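LytB (Plasmodium falciparum, PDB 4N7B) catalyses the last step of the DOXP/MEP pathway, using an iron-sulfur cluster to reduce HMBPP to a mixture of isopentenyl and dimethylallyl diphosphate. Local coordinates at residues 382-390 with 443-454. Residues are numbered along the deposited sequence; the frame is centred on the assembly and turned at random.
Sequences QTTLSMDDC and NAKKLVYSSQIR. With F3S (Fe3-s4 cluster), chain B; SO4 (sulfate ion), chain C; SO4 (sulfate ion), chain D.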
loop_
_atom_site.group_PDB
_atom_site.type_symbol
_atom_site.label_atom_id
_atom_site.label_comp_id
_atom_site.label_asym_id
_atom_site.label_seq_id
_atom_site.Cartn_x
_atom_site.Cartn_y
_atom_site.Cartn_z
ATOM N N GLN A 382 10.141 2.034 0.836
ATOM C CA GLN A 382 8.793 1.669 0.428
ATOM C C GLN A 382 7.829 1.922 1.597
ATOM O O GLN A 382 8.144 1.636 2.754
ATOM C CB GLN A 382 8.786 0.191 0.048
ATOM C CG GLN A 382 7.556 -0.308 -0.675
ATOM C CD GLN A 382 7.741 -1.725 -1.169
ATOM O OE1 GLN A 382 8.864 -2.164 -1.377
ATOM N NE2 GLN A 382 6.649 -2.455 -1.341
ATOM N N THR A 383 6.638 2.425 1.293
ATOM C CA THR A 383 5.694 2.853 2.334
ATOM C C THR A 383 5.062 1.710 3.103
ATOM O O THR A 383 4.549 1.916 4.199
ATOM C CB THR A 383 4.536 3.670 1.739
ATOM O OG1 THR A 383 3.787 2.856 0.822
ATOM C CG2 THR A 383 5.059 4.872 1.013
ATOM N N THR A 384 5.104 0.511 2.534
ATOM C CA THR A 384 4.351 -0.627 3.038
ATOM C C THR A 384 5.209 -1.779 3.586
ATOM O O THR A 384 4.730 -2.899 3.714
ATOM C CB THR A 384 3.504 -1.210 1.914
ATOM O OG1 THR A 384 4.329 -1.385 0.759
ATOM C CG2 THR A 384 2.341 -0.276 1.573
ATOM N N LEU A 385 6.456 -1.511 3.950
ATOM C CA LEU A 385 7.329 -2.564 4.453
ATOM C C LEU A 385 6.859 -3.129 5.805
ATOM O O LEU A 385 6.044 -2.533 6.510
ATOM C CB LEU A 385 8.750 -2.023 4.603
ATOM C CG LEU A 385 9.416 -1.591 3.293
ATOM C CD1 LEU A 385 10.843 -1.171 3.569
ATOM C CD2 LEU A 385 9.371 -2.724 2.269
ATOM N N SER A 386 7.362 -4.309 6.135
ATOM C CA SER A 386 7.349 -4.805 7.495
ATOM C C SER A 386 8.200 -3.872 8.328
ATOM O O SER A 386 9.334 -3.577 7.957
ATOM C CB SER A 386 7.997 -6.186 7.536
ATOM O OG SER A 386 8.420 -6.482 8.852
ATOM N N MET A 387 7.674 -3.399 9.447
ATOM C CA MET A 387 8.451 -2.533 10.325
ATOM C C MET A 387 9.627 -3.298 10.897
ATOM O O MET A 387 10.666 -2.720 11.170
ATOM C CB MET A 387 7.588 -2.000 11.461
ATOM C CG MET A 387 6.484 -1.077 10.991
ATOM S SD MET A 387 5.722 -0.189 12.366
ATOM C CE MET A 387 4.766 -1.452 13.099
ATOM N N ASP A 388 9.462 -4.603 11.078
ATOM C CA ASP A 388 10.525 -5.430 11.645
ATOM C C ASP A 388 11.691 -5.597 10.684
ATOM O O ASP A 388 12.826 -5.370 11.065
ATOM C CB ASP A 388 9.980 -6.795 12.020
ATOM C CG ASP A 388 8.811 -6.700 12.984
ATOM O OD1 ASP A 388 9.036 -6.322 14.160
ATOM O OD2 ASP A 388 7.664 -6.971 12.550
ATOM N N ASP A 389 11.394 -5.990 9.445
ATOM C CA ASP A 389 12.394 -6.110 8.402
ATOM C C ASP A 389 13.057 -4.774 8.155
ATOM O O ASP A 389 14.282 -4.688 8.045
ATOM C CB ASP A 389 11.760 -6.558 7.090
ATOM C CG ASP A 389 11.475 -8.057 7.031
ATOM O OD1 ASP A 389 11.886 -8.813 7.953
ATOM O OD2 ASP A 389 10.839 -8.473 6.019
ATOM N N CYS A 390 12.250 -3.723 8.058
ATOM C CA CYS A 390 12.787 -2.401 7.743
ATOM C C CYS A 390 13.805 -1.995 8.792
ATOM O O CYS A 390 14.910 -1.559 8.465
ATOM C CB CYS A 390 11.692 -1.331 7.653
ATOM S SG CYS A 390 12.300 0.206 6.969
ATOM N N ASN A 443 1.445 -4.783 1.613
ATOM C CA ASN A 443 1.150 -4.548 3.024
ATOM C C ASN A 443 0.295 -5.675 3.611
ATOM O O ASN A 443 0.400 -5.981 4.799
ATOM C CB ASN A 443 0.501 -3.165 3.269
ATOM C CG ASN A 443 -0.976 -3.143 2.937
ATOM O OD1 ASN A 443 -1.815 -3.472 3.772
ATOM N ND2 ASN A 443 -1.304 -2.745 1.718
ATOM N N ALA A 444 -0.570 -6.278 2.795
ATOM C CA ALA A 444 -1.318 -7.462 3.231
ATOM C C ALA A 444 -0.327 -8.567 3.584
ATOM O O ALA A 444 -0.381 -9.156 4.669
ATOM C CB ALA A 444 -2.265 -7.951 2.133
ATOM N N LYS A 445 0.600 -8.838 2.672
ATOM C CA LYS A 445 1.563 -9.900 2.908
ATOM C C LYS A 445 2.392 -9.610 4.143
ATOM O O LYS A 445 2.757 -10.533 4.876
ATOM C CB LYS A 445 2.450 -10.101 1.680
ATOM C CG LYS A 445 1.713 -10.856 0.574
ATOM C CD LYS A 445 2.585 -11.101 -0.645
ATOM C CE LYS A 445 2.826 -9.829 -1.413
ATOM N NZ LYS A 445 3.471 -10.128 -2.729
ATOM N N LYS A 446 2.660 -8.332 4.407
ATOM C CA LYS A 446 3.482 -7.976 5.568
ATOM C C LYS A 446 2.694 -8.124 6.866
ATOM O O LYS A 446 3.279 -8.298 7.942
ATOM C CB LYS A 446 4.091 -6.573 5.427
ATOM C CG LYS A 446 4.964 -6.414 4.184
ATOM C CD LYS A 446 6.092 -7.439 4.172
ATOM C CE LYS A 446 6.638 -7.671 2.758
ATOM N NZ LYS A 446 7.517 -8.909 2.710
ATOM N N LEU A 447 1.368 -8.093 6.778
ATOM C CA LEU A 447 0.563 -8.321 7.977
ATOM C C LEU A 447 0.679 -9.789 8.350
ATOM O O LEU A 447 0.915 -10.135 9.505
ATOM C CB LEU A 447 -0.897 -7.949 7.743
ATOM C CG LEU A 447 -1.179 -6.453 7.788
ATOM C CD1 LEU A 447 -2.613 -6.192 7.373
ATOM C CD2 LEU A 447 -0.933 -5.909 9.166
ATOM N N VAL A 448 0.505 -10.659 7.369
ATOM C CA VAL A 448 0.660 -12.088 7.608
ATOM C C VAL A 448 2.025 -12.367 8.237
ATOM O O VAL A 448 2.156 -13.119 9.212
ATOM C CB VAL A 448 0.565 -12.863 6.294
ATOM C CG1 VAL A 448 1.205 -14.271 6.423
ATOM C CG2 VAL A 448 -0.863 -12.959 5.868
ATOM N N TYR A 449 3.051 -11.764 7.657
ATOM C CA TYR A 449 4.417 -11.983 8.119
ATOM C C TYR A 449 4.606 -11.495 9.552
ATOM O O TYR A 449 5.292 -12.134 10.342
ATOM C CB TYR A 449 5.355 -11.243 7.188
ATOM C CG TYR A 449 6.829 -11.325 7.491
ATOM C CD1 TYR A 449 7.568 -12.441 7.132
ATOM C CD2 TYR A 449 7.493 -10.261 8.080
ATOM C CE1 TYR A 449 8.937 -12.503 7.361
ATOM C CE2 TYR A 449 8.851 -10.313 8.318
ATOM C CZ TYR A 449 9.569 -11.448 7.955
ATOM O OH TYR A 449 10.923 -11.501 8.185
ATOM N N SER A 450 4.005 -10.358 9.886
ATOM C CA SER A 450 4.151 -9.789 11.228
ATOM C C SER A 450 3.668 -10.775 12.275
ATOM O O SER A 450 4.272 -10.912 13.329
ATOM C CB SER A 450 3.347 -8.480 11.358
ATOM O OG SER A 450 3.848 -7.473 10.493
ATOM N N SER A 451 2.556 -11.450 11.995
ATOM C CA SER A 451 2.036 -12.472 12.909
ATOM C C SER A 451 2.943 -13.699 12.970
ATOM O O SER A 451 3.152 -14.280 14.039
ATOM C CB SER A 451 0.635 -12.890 12.458
ATOM O OG SER A 451 0.116 -13.967 13.225
ATOM N N GLN A 452 3.465 -14.128 11.822
ATOM C CA GLN A 452 4.259 -15.357 11.791
ATOM C C GLN A 452 5.566 -15.241 12.563
ATOM O O GLN A 452 5.939 -16.175 13.282
ATOM C CB GLN A 452 4.562 -15.781 10.361
ATOM C CG GLN A 452 3.351 -16.203 9.582
ATOM C CD GLN A 452 3.671 -16.399 8.121
ATOM O OE1 GLN A 452 4.297 -15.546 7.496
ATOM N NE2 GLN A 452 3.276 -17.531 7.574
ATOM N N ILE A 453 6.290 -14.133 12.410
ATOM C CA ILE A 453 7.560 -13.999 13.134
ATOM C C ILE A 453 7.293 -13.809 14.629
ATOM O O ILE A 453 8.219 -13.844 15.446
ATOM C CB ILE A 453 8.432 -12.851 12.600
ATOM C CG1 ILE A 453 7.707 -11.518 12.725
ATOM C CG2 ILE A 453 8.746 -13.072 11.136
ATOM C CD1 ILE A 453 8.613 -10.356 12.371
ATOM N N ARG A 454 6.017 -13.632 14.983
ATOM C CA ARG A 454 5.610 -13.622 16.391
ATOM C C ARG A 454 5.027 -14.999 16.792
ATOM O O ARG A 454 4.384 -15.153 17.832
ATOM C CB ARG A 454 4.666 -12.444 16.664
ATOM C CG ARG A 454 5.396 -11.207 17.199
ATOM C CD ARG A 454 4.609 -9.819 16.970
ATOM N NE ARG A 454 5.002 -9.388 15.646
ATOM C CZ ARG A 454 5.832 -8.399 15.356
ATOM N NH1 ARG A 454 6.331 -7.605 16.284
ATOM N NH2 ARG A 454 6.130 -8.195 14.088
HETATM FE FE1 F3S B . -2.409 3.717 1.858
HETATM FE FE3 F3S B . -0.880 5.777 1.038
HETATM FE FE4 F3S B . -0.052 4.075 2.945
HETATM S S1 F3S B . -1.972 4.322 -0.203
HETATM S S2 F3S B . -1.000 2.113 2.489
HETATM S S3 F3S B . -1.747 5.492 3.027
HETATM S S4 F3S B . 1.165 4.977 1.353
HETATM S S SO4 C . 0.642 -2.400 -1.771
HETATM O O1 SO4 C . 1.250 -1.142 -2.181
HETATM O O2 SO4 C . -0.797 -2.374 -2.050
HETATM O O3 SO4 C . 1.285 -3.457 -2.547
HETATM O O4 SO4 C . 0.843 -2.689 -0.340
HETATM S S SO4 D . 6.317 -6.567 19.690
HETATM O O1 SO4 D . 6.288 -5.908 20.995
HETATM O O2 SO4 D . 5.175 -7.470 19.572
HETATM O O3 SO4 D . 6.256 -5.561 18.634
HETATM O O4 SO4 D . 7.557 -7.332 19.567
HETATM O O HOH W 1 8.574 -9.736 4.780
#
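Tyr449 and Asp389 approach from opposite directions: Tyr449 OH donates to the syn lone pair of Asp389 OD1 at 2.9 Å, the carboxylate turned 58° from the ring plane. With CG anti to the backbone N (chi1 179°), the ring extends to the Ser386 N-cap, whose OG lies at its edge, 3.9 Å from Tyr449 CE2, while accepting from Asp389 N. A water centred over one ring face links Asp389 OD2 to Lys446 NZ; Ile453 CG2 covers the other face near its rim. Lys446 lays its CG against the backbone, 3.6 Å from Thr384 O. Asp388 OD2 and Arg454 NH2 form a salt bridge, though at 2.5 Å it is suspiciously short, so its exact geometry is doubtful. Arg454 NE donates to Ser450 O at 2.9 Å, in the guanidinium plane, which fixes the group's rotation. At the active-site end, Thr384 CG2 rests on Asn443 CB (3.8 Å). Asn443 N and ND2 both grip one sulfate oxygen, consistent with the diphosphate-binding role inferred for this residue. The contact thus joins two of the three lobes around the cluster: residues 382-386 connect strand 377-381 to helix 387-400, whose first turn bears Asp388 and Asp389, and helix 442-452 packs on strand 458-461, with helix 414-427 touching both segments.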